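PDB 7JQE: ESAT-6/WXG100 secretion system protein from Streptococcus gallolyticus, which is an extracellular fragment of EsaA, a membrane subunit of the type VIIb secretion system that probably takes part in exporting proteins such as bacterial toxins. Local coordinates for residues V205-Y210 against S233-L238; S215-M220 against Y255-A260; A260-P265 against V392-D397. All blocks are in the same frame, centred on the assembly; numbering follows the deposited sequence.

Interaction 1: V205-Y210 against S233-L238. With EDO (1,2-ethanediol), chain F.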
loop_
_atom_site.group_PDB
_atom_site.type_symbol
_atom_site.label_atom_id
_atom_site.label_comp_id
_atom_site.label_asym_id
_atom_site.label_seq_id
_atom_site.Cartn_x
_atom_site.Cartn_y
_atom_site.Cartn_z
ATOM N N VAL A 205 -7.358 8.715 -13.657
ATOM C CA VAL A 205 -7.875 7.375 -13.366
ATOM C C VAL A 205 -8.668 6.765 -14.513
ATOM O O VAL A 205 -9.002 5.572 -14.449
ATOM C CB VAL A 205 -8.764 7.375 -12.107
ATOM C CG1 VAL A 205 -8.026 8.004 -10.941
ATOM C CG2 VAL A 205 -10.067 8.104 -12.381
ATOM N N ALA A 206 -8.988 7.534 -15.550
ATOM C CA ALA A 206 -9.671 6.998 -16.725
ATOM C C ALA A 206 -8.708 6.091 -17.482
ATOM O O ALA A 206 -7.802 6.564 -18.169
ATOM C CB ALA A 206 -10.172 8.129 -17.616
ATOM N N ALA A 207 -8.908 4.777 -17.364
ATOM C CA ALA A 207 -7.975 3.830 -17.965
ATOM C C ALA A 207 -7.986 3.901 -19.486
ATOM O O ALA A 207 -6.956 3.656 -20.123
ATOM C CB ALA A 207 -8.297 2.412 -17.501
ATOM N N SER A 208 -9.134 4.228 -20.086
ATOM C CA SER A 208 -9.215 4.293 -21.543
ATOM C C SER A 208 -8.211 5.289 -22.111
ATOM O O SER A 208 -7.652 5.072 -23.193
ATOM C CB SER A 208 -10.634 4.665 -21.973
ATOM O OG SER A 208 -11.592 3.841 -21.332
ATOM N N ASP A 209 -7.970 6.390 -21.397
ATOM C CA ASP A 209 -7.005 7.382 -21.855
ATOM C C ASP A 209 -5.589 6.830 -21.955
ATOM O O ASP A 209 -4.708 7.529 -22.464
ATOM C CB ASP A 209 -7.019 8.597 -20.924
ATOM C CG ASP A 209 -8.200 9.520 -21.183
ATOM O OD1 ASP A 209 -9.063 9.174 -22.023
ATOM O OD2 ASP A 209 -8.258 10.598 -20.550
ATOM N N TYR A 210 -5.345 5.608 -21.485
ATOM C CA TYR A 210 -4.022 5.002 -21.533
ATOM C C TYR A 210 -3.833 4.064 -22.719
ATOM O O TYR A 210 -2.707 3.613 -22.956
ATOM C CB TYR A 210 -3.749 4.235 -20.231
ATOM C CG TYR A 210 -3.591 5.118 -19.011
ATOM C CD1 TYR A 210 -4.683 5.771 -18.451
ATOM C CD2 TYR A 210 -2.350 5.293 -18.415
ATOM C CE1 TYR A 210 -4.539 6.576 -17.335
ATOM C CE2 TYR A 210 -2.196 6.098 -17.301
ATOM C CZ TYR A 210 -3.295 6.734 -16.762
ATOM O OH TYR A 210 -3.146 7.534 -15.652
ATOM N N SER A 233 -6.113 -2.911 -14.057
ATOM C CA SER A 233 -6.828 -3.298 -12.840
ATOM C C SER A 233 -6.642 -2.258 -11.745
ATOM O O SER A 233 -7.610 -1.849 -11.092
ATOM C CB SER A 233 -6.352 -4.666 -12.351
ATOM O OG SER A 233 -6.736 -5.688 -13.250
ATOM N N LYS A 234 -5.399 -1.824 -11.523
ATOM C CA LYS A 234 -5.148 -0.802 -10.516
ATOM C C LYS A 234 -5.885 0.486 -10.844
ATOM O O LYS A 234 -6.438 1.138 -9.951
ATOM C CB LYS A 234 -3.648 -0.557 -10.388
ATOM C CG LYS A 234 -2.880 -1.833 -10.147
ATOM C CD LYS A 234 -1.407 -1.583 -9.945
ATOM C CE LYS A 234 -0.686 -2.888 -9.665
ATOM N NZ LYS A 234 0.778 -2.695 -9.507
ATOM N N LEU A 235 -5.916 0.866 -12.124
ATOM C CA LEU A 235 -6.667 2.057 -12.512
ATOM C C LEU A 235 -8.153 1.872 -12.256
ATOM O O LEU A 235 -8.843 2.817 -11.856
ATOM C CB LEU A 235 -6.418 2.388 -13.983
ATOM C CG LEU A 235 -5.065 3.018 -14.276
ATOM C CD1 LEU A 235 -4.776 2.980 -15.771
ATOM C CD2 LEU A 235 -5.065 4.445 -13.747
ATOM N N ALA A 236 -8.669 0.665 -12.499
ATOM C CA ALA A 236 -10.075 0.401 -12.213
ATOM C C ALA A 236 -10.369 0.587 -10.731
ATOM O O ALA A 236 -11.416 1.135 -10.363
ATOM C CB ALA A 236 -10.452 -1.008 -12.669
ATOM N N LEU A 237 -9.442 0.158 -9.870
ATOM C CA LEU A 237 -9.636 0.288 -8.430
ATOM C C LEU A 237 -9.599 1.748 -7.997
ATOM O O LEU A 237 -10.438 2.186 -7.200
ATOM C CB LEU A 237 -8.576 -0.525 -7.686
ATOM C CG LEU A 237 -8.519 -0.382 -6.162
ATOM C CD1 LEU A 237 -9.851 -0.752 -5.527
ATOM C CD2 LEU A 237 -7.386 -1.223 -5.574
ATOM N N LEU A 238 -8.634 2.519 -8.512
ATOM C CA LEU A 238 -8.602 3.946 -8.208
ATOM C C LEU A 238 -9.902 4.622 -8.615
ATOM O O LEU A 238 -10.318 5.603 -7.987
ATOM C CB LEU A 238 -7.419 4.613 -8.907
ATOM C CG LEU A 238 -6.034 4.068 -8.554
ATOM C CD1 LEU A 238 -4.966 4.736 -9.413
ATOM C CD2 LEU A 238 -5.753 4.288 -7.091
HETATM C C1 EDO F . 2.233 -6.270 -10.285
HETATM O O1 EDO F . 0.831 -6.067 -10.067
HETATM C C2 EDO F . 3.001 -6.035 -8.988
HETATM O O2 EDO F . 2.804 -4.684 -8.552
#
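A 2.9 Å hydrogen bond from Tyr210 N to Ala207 O ties together two of the residues that bear on Leu235, just ahead of helix 211-219. That turn presents both the ring of Tyr210 and the methyl of Ala207 to helix 225-244. The central contact is a CH-pi interaction: Leu235 CD1 lies 3.9 Å from the centroid of the Tyr210 ring and only 10° off its normal, so the methyl sits over the middle of one face rather than at a rim atom. Leu235 CG is anti to its carbonyl carbon (chi1 -75°), and from there the two methyls divide the work. CD1 covers the ring and also meets Ala207 CB at 4.0 Å, whereas Leu235 CD2 reaches toward the phenol end, 4.1 Å from Tyr210 OH. The hydroxyl itself is hydrogen-bonded to Asp204 O, which pins the far end of the ring to the backbone of the residue preceding Val205.

One turn further along the helix, Val205 CG1 touches Leu238 CB at 4.0 Å, a second and smaller apolar contact. No hydrogen bond crosses between the segments; the 247 Å² of buried surface comes mainly from apolar packing.

On another side of the helix, Lys234 NZ forms a salt bridge with Asp417 and binds a 1,2-ethanediol molecule, through O2 at 3.0 Å and weakly through O1; Ser414 and Thr418 of the second subunit hold the same molecule. Helix 396-427 backs the contact, with Ile416 against Tyr210 and Ile423 against Leu238, while Met200 of helix 191-200 touches both Val205 and Leu238.

Interaction 2: S215-M220 against Y255-A260. With EDO (1,2-ethanediol), chain V.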
loop_
_atom_site.group_PDB
_atom_site.type_symbol
_atom_site.label_atom_id
_atom_site.label_comp_id
_atom_site.label_asym_id
_atom_site.label_seq_id
_atom_site.Cartn_x
_atom_site.Cartn_y
_atom_site.Cartn_z
ATOM N N SER A 215 -0.319 0.897 -25.958
ATOM C CA SER A 215 -0.149 0.199 -27.228
ATOM C C SER A 215 1.225 0.469 -27.823
ATOM O O SER A 215 1.886 -0.452 -28.318
ATOM C CB SER A 215 -1.248 0.613 -28.207
ATOM O OG SER A 215 -2.485 0.009 -27.871
ATOM N N LYS A 216 1.672 1.721 -27.781
ATOM C CA LYS A 216 3.006 2.037 -28.268
ATOM C C LYS A 216 4.066 1.322 -27.440
ATOM O O LYS A 216 4.952 0.655 -27.985
ATOM C CB LYS A 216 3.220 3.551 -28.250
ATOM C CG LYS A 216 4.402 4.010 -29.085
ATOM C CD LYS A 216 4.250 3.574 -30.534
ATOM C CE LYS A 216 5.423 4.036 -31.391
ATOM N NZ LYS A 216 5.310 3.518 -32.785
ATOM N N LEU A 217 3.977 1.438 -26.110
ATOM C CA LEU A 217 4.959 0.792 -25.243
ATOM C C LEU A 217 5.008 -0.712 -25.475
ATOM O O LEU A 217 6.059 -1.338 -25.290
ATOM C CB LEU A 217 4.643 1.089 -23.778
ATOM C CG LEU A 217 4.864 2.509 -23.251
ATOM C CD1 LEU A 217 4.555 2.567 -21.753
ATOM C CD2 LEU A 217 6.285 2.971 -23.524
ATOM N N GLU A 218 3.888 -1.306 -25.882
ATOM C CA GLU A 218 3.848 -2.739 -26.132
ATOM C C GLU A 218 4.376 -3.084 -27.517
ATOM O O GLU A 218 4.921 -4.176 -27.714
ATOM C CB GLU A 218 2.417 -3.248 -25.955
ATOM C CG GLU A 218 2.303 -4.719 -25.616
ATOM C CD GLU A 218 0.921 -5.086 -25.122
ATOM O OE1 GLU A 218 0.189 -4.177 -24.677
ATOM O OE2 GLU A 218 0.563 -6.281 -25.179
ATOM N N GLU A 219 4.227 -2.172 -28.484
ATOM C CA GLU A 219 4.801 -2.397 -29.805
ATOM C C GLU A 219 6.320 -2.330 -29.772
ATOM O O GLU A 219 6.984 -3.062 -30.515
ATOM C CB GLU A 219 4.249 -1.380 -30.807
ATOM C CG GLU A 219 4.877 -1.467 -32.204
ATOM C CD GLU A 219 5.954 -0.413 -32.450
ATOM O OE1 GLU A 219 5.705 0.779 -32.160
ATOM O OE2 GLU A 219 7.049 -0.774 -32.941
HETATM N N MSE A 220 6.883 -1.476 -28.922
HETATM C CA MSE A 220 8.329 -1.280 -28.857
HETATM C C MSE A 220 9.013 -2.291 -27.937
HETATM O O MSE A 220 10.217 -2.204 -27.705
HETATM C CB MSE A 220 8.648 0.139 -28.384
HETATM C CG MSE A 220 7.824 1.216 -29.063
HETATM SE SE MSE A 220 7.963 2.965 -28.191
HETATM C CE MSE A 220 9.848 3.350 -28.524
ATOM N N TYR A 255 2.126 12.935 -24.923
ATOM C CA TYR A 255 3.445 12.312 -24.938
ATOM C C TYR A 255 4.091 12.553 -26.294
ATOM O O TYR A 255 3.562 12.118 -27.322
ATOM C CB TYR A 255 3.347 10.815 -24.640
ATOM C CG TYR A 255 2.747 10.507 -23.286
ATOM C CD1 TYR A 255 3.473 10.711 -22.117
ATOM C CD2 TYR A 255 1.455 10.011 -23.176
ATOM C CE1 TYR A 255 2.924 10.432 -20.875
ATOM C CE2 TYR A 255 0.902 9.724 -21.947
ATOM C CZ TYR A 255 1.637 9.939 -20.799
ATOM O OH TYR A 255 1.075 9.657 -19.575
ATOM N N SER A 256 5.233 13.244 -26.291
ATOM C CA SER A 256 5.936 13.540 -27.537
ATOM C C SER A 256 6.162 12.282 -28.374
ATOM O O SER A 256 5.852 12.251 -29.569
ATOM C CB SER A 256 7.272 14.218 -27.230
ATOM O OG SER A 256 7.098 15.335 -26.376
ATOM N N PHE A 257 6.694 11.224 -27.755
ATOM C CA PHE A 257 7.170 10.071 -28.513
ATOM C C PHE A 257 6.072 9.370 -29.306
ATOM O O PHE A 257 6.386 8.472 -30.094
ATOM C CB PHE A 257 7.851 9.068 -27.568
ATOM C CG PHE A 257 6.897 8.140 -26.862
ATOM C CD1 PHE A 257 6.200 8.556 -25.738
ATOM C CD2 PHE A 257 6.712 6.841 -27.313
ATOM C CE1 PHE A 257 5.329 7.697 -25.085
ATOM C CE2 PHE A 257 5.841 5.975 -26.664
ATOM C CZ PHE A 257 5.148 6.403 -25.550
ATOM N N LEU A 258 4.804 9.741 -29.122
ATOM C CA LEU A 258 3.739 9.116 -29.897
ATOM C C LEU A 258 3.637 9.684 -31.307
ATOM O O LEU A 258 2.985 9.074 -32.163
ATOM C CB LEU A 258 2.392 9.269 -29.179
ATOM C CG LEU A 258 2.233 8.566 -27.824
ATOM C CD1 LEU A 258 0.885 8.893 -27.185
ATOM C CD2 LEU A 258 2.413 7.057 -27.958
ATOM N N THR A 259 4.272 10.830 -31.570
ATOM C CA THR A 259 4.244 11.445 -32.892
ATOM C C THR A 259 5.644 11.784 -33.391
ATOM O O THR A 259 5.788 12.618 -34.291
ATOM C CB THR A 259 3.380 12.708 -32.889
ATOM O OG1 THR A 259 4.028 13.726 -32.114
ATOM C CG2 THR A 259 2.011 12.412 -32.294
ATOM N N ALA A 260 6.676 11.165 -32.824
ATOM C CA ALA A 260 8.040 11.431 -33.256
ATOM C C ALA A 260 8.313 10.735 -34.585
ATOM O O ALA A 260 8.043 9.540 -34.739
ATOM C CB ALA A 260 9.036 10.972 -32.192
HETATM C C1 EDO V . 5.486 7.132 -35.126
HETATM O O1 EDO V . 5.788 7.179 -33.725
HETATM C C2 EDO V . 5.808 5.750 -35.691
HETATM O O2 EDO V . 7.207 5.473 -35.547
#
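Lys216 meets Phe257 and Leu258 through the root of its side chain, and here the contact is tight: Lys216 CG stands 3.4 Å from Phe257 CE2, and Lys216 CB 3.6 Å from Leu258 CD2. The lysine slides past both partners in the opposite direction, approaching the ring obliquely. Lys216 CG is anti to its backbone N (chi1 -164°), which puts it beside Phe257 CE2. Leu258 CD2 touches the lysine and also lies 3.7 Å above the plane of the neighbouring Phe257 ring, offset toward the rim.

Packing relaxes toward Leu217 and, just past the helix end, Met220. Leu217 CD2 comes to 4.1 Å from Phe257 CZ, the two side chains crossing at about a right angle, and Met220, a selenomethionine, brings its SE to 4.0 Å from Phe257 CE2. The solvent side is polar. A bend at chi2 (58°) sets the lysine CD off, and the end of the chain leads away from the ring; Lys216 NZ makes a 2.8 Å salt bridge with OE1 of exposed Glu219, met nearly along its C-O axis. Asp397 is a second, long and weak ionic partner of this amine. The paired charge thus stays at the surface while the aliphatic part of the lysine packs against the buried Phe257.

Asp405 of helix 396-427 accepts a hydrogen bond from Phe257 N and so ties the short 3-10 segment to that helix. The whole is a helix end packed on a 3-10 turn, with Phe257 as the shared apolar side chain and, between Met220 SE and its ring, an oblique Met-aromatic contact.

Interaction 3: A260-P265 against V392-D397. With EDO (1,2-ethanediol), chain C; EDO (1,2-ethanediol), chain V.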
loop_
_atom_site.group_PDB
_atom_site.type_symbol
_atom_site.label_atom_id
_atom_site.label_comp_id
_atom_site.label_asym_id
_atom_site.label_seq_id
_atom_site.Cartn_x
_atom_site.Cartn_y
_atom_site.Cartn_z
ATOM N N ALA A 260 6.676 11.165 -32.824
ATOM C CA ALA A 260 8.040 11.431 -33.256
ATOM C C ALA A 260 8.313 10.735 -34.585
ATOM O O ALA A 260 8.043 9.540 -34.739
ATOM C CB ALA A 260 9.036 10.972 -32.192
ATOM N N GLU A 261 8.845 11.486 -35.545
ATOM C CA GLU A 261 9.150 10.970 -36.873
ATOM C C GLU A 261 10.631 11.146 -37.176
ATOM O O GLU A 261 11.221 12.188 -36.870
ATOM C CB GLU A 261 8.313 11.670 -37.955
ATOM C CG GLU A 261 6.840 11.286 -37.960
ATOM C CD GLU A 261 6.620 9.813 -38.263
ATOM O OE1 GLU A 261 7.445 9.225 -38.994
ATOM O OE2 GLU A 261 5.627 9.242 -37.763
ATOM N N ASP A 262 11.224 10.121 -37.776
ATOM C CA ASP A 262 12.597 10.221 -38.241
ATOM C C ASP A 262 12.658 11.071 -39.504
ATOM O O ASP A 262 11.669 11.218 -40.227
ATOM C CB ASP A 262 13.165 8.829 -38.517
ATOM C CG ASP A 262 13.177 7.949 -37.279
ATOM O OD1 ASP A 262 14.073 8.137 -36.425
ATOM O OD2 ASP A 262 12.282 7.080 -37.155
ATOM N N ALA A 263 13.830 11.651 -39.757
ATOM C CA ALA A 263 14.046 12.323 -41.029
ATOM C C ALA A 263 13.774 11.359 -42.174
ATOM O O ALA A 263 13.944 10.144 -42.046
ATOM C CB ALA A 263 15.474 12.858 -41.123
ATOM N N LYS A 264 13.337 11.910 -43.301
ATOM C CA LYS A 264 13.102 11.122 -44.509
ATOM C C LYS A 264 14.014 11.625 -45.621
ATOM O O LYS A 264 13.761 12.699 -46.199
ATOM C CB LYS A 264 11.635 11.197 -44.930
ATOM C CG LYS A 264 11.175 10.029 -45.791
ATOM C CD LYS A 264 11.283 8.707 -45.036
ATOM C CE LYS A 264 10.764 7.541 -45.871
ATOM N NZ LYS A 264 10.979 6.227 -45.199
ATOM N N PRO A 265 15.087 10.910 -45.944
ATOM C CA PRO A 265 15.998 11.379 -46.991
ATOM C C PRO A 265 15.386 11.222 -48.376
ATOM O O PRO A 265 14.496 10.403 -48.610
ATOM C CB PRO A 265 17.227 10.483 -46.820
ATOM C CG PRO A 265 16.692 9.237 -46.208
ATOM C CD PRO A 265 15.553 9.659 -45.321
ATOM N N VAL A 392 18.315 5.720 -43.447
ATOM C CA VAL A 392 16.936 5.755 -42.978
ATOM C C VAL A 392 16.937 5.239 -41.546
ATOM O O VAL A 392 17.107 4.041 -41.311
ATOM C CB VAL A 392 16.008 4.920 -43.867
ATOM C CG1 VAL A 392 14.562 5.101 -43.421
ATOM C CG2 VAL A 392 16.177 5.309 -45.327
ATOM N N THR A 393 16.773 6.144 -40.588
ATOM C CA THR A 393 16.809 5.772 -39.183
ATOM C C THR A 393 15.406 5.452 -38.679
ATOM O O THR A 393 14.403 5.934 -39.214
ATOM C CB THR A 393 17.426 6.884 -38.335
ATOM O OG1 THR A 393 16.520 7.992 -38.267
ATOM C CG2 THR A 393 18.740 7.351 -38.948
ATOM N N ASP A 394 15.354 4.624 -37.633
ATOM C CA ASP A 394 14.103 4.135 -37.062
ATOM C C ASP A 394 14.025 4.412 -35.566
ATOM O O ASP A 394 13.278 3.736 -34.854
ATOM C CB ASP A 394 13.959 2.633 -37.320
ATOM C CG ASP A 394 12.521 2.182 -37.356
ATOM O OD1 ASP A 394 11.628 3.024 -37.117
ATOM O OD2 ASP A 394 12.285 0.986 -37.638
ATOM N N THR A 395 14.780 5.393 -35.076
ATOM C CA THR A 395 14.992 5.578 -33.649
ATOM C C THR A 395 14.401 6.884 -33.123
ATOM O O THR A 395 14.756 7.317 -32.021
ATOM C CB THR A 395 16.486 5.521 -33.340
ATOM O OG1 THR A 395 17.158 6.566 -34.058
ATOM C CG2 THR A 395 17.061 4.173 -33.754
ATOM N N ALA A 396 13.509 7.521 -33.887
ATOM C CA ALA A 396 12.948 8.797 -33.451
ATOM C C ALA A 396 12.090 8.623 -32.204
ATOM O O ALA A 396 12.217 9.384 -31.239
ATOM C CB ALA A 396 12.130 9.424 -34.577
ATOM N N ASP A 397 11.198 7.630 -32.212
ATOM C CA ASP A 397 10.335 7.409 -31.062
ATOM C C ASP A 397 11.138 6.915 -29.863
ATOM O O ASP A 397 10.927 7.379 -28.736
ATOM C CB ASP A 397 9.219 6.430 -31.432
ATOM C CG ASP A 397 9.732 5.188 -32.135
ATOM O OD1 ASP A 397 10.966 5.039 -32.267
ATOM O OD2 ASP A 397 8.896 4.357 -32.554
HETATM C C1 EDO C . 10.546 1.786 -33.846
HETATM O O1 EDO C . 11.475 2.724 -33.286
HETATM C C2 EDO C . 10.737 0.415 -33.204
HETATM O O2 EDO C . 10.601 0.519 -31.778
HETATM C C1 EDO V . 5.486 7.132 -35.126
HETATM O O1 EDO V . 5.788 7.179 -33.725
HETATM C C2 EDO V . 5.808 5.750 -35.691
HETATM O O2 EDO V . 7.207 5.473 -35.547
HETATM O O HOH W 1 10.724 6.636 -34.909
#
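The carboxylate of Asp262 is enclosed by Thr393 and Ala396, which lie on opposite sides of its plane. Over one face, Thr393 O approaches Asp262 CG to 3.1 Å; beyond the other, Ala396 CB stands 3.3 Å from Asp262 CG. Thr393 OG1, on the same side as Thr393 O, donates a hydrogen bond of 3.1 Å to Asp262 OD1 from 51° above the plane. Thr395 N adds a weak bond to OD1, bent to 121° at the hydrogen. Asp262 OD2 instead accepts a 2.8 Å bond from a water that in turn accepts from Asp397 N, so one carboxylate reaches the start of helix 396-427 weakly at the N-cap amide and, through a water, at Asp397 N.

The two segments run almost exactly antiparallel, 173° apart end to end. They are the paired linkers between the helical part of the chain and the strands, one leading into strand 268-275 and the other leaving strand 382-392. Thr395 holds the N-cap position but makes no capping bond with its side chain. The amide-rich helix start would be expected to stabilise the negative charge of Asp262, whereas Asp394, with OD1 4.1 Å from Asp262 OD2, would act against it.

Apolar contacts flank this polar centre. Ala260 CB packs on Ala396 CB at 4.2 Å on the helix side, and toward the strands Pro265 CG meets Val392 CG2 at 4.1 Å, their side chains crossing at about a right angle.

In the fold
The three contacts are spread along an elongated chain, with centres about 19 Å apart between interactions 1 and 2, 13 Å between 2 and 3, and 32 Å between 1 and 3. Helix 396-427 connects them: it backs interactions 1 and 2, and its first residues belong to interaction 3. Along the sequence the segments of interactions 1 and 2 alternate, whereas interaction 3 comes later, shares Ala260 with interaction 2 and touches it where Asp397 meets Lys216, Phe257 and Met220. Interaction 3 spans 126 residues whose modelled part has strands but no helix. This is consistent with a beta region inserted between helices, with interaction 3 at its base.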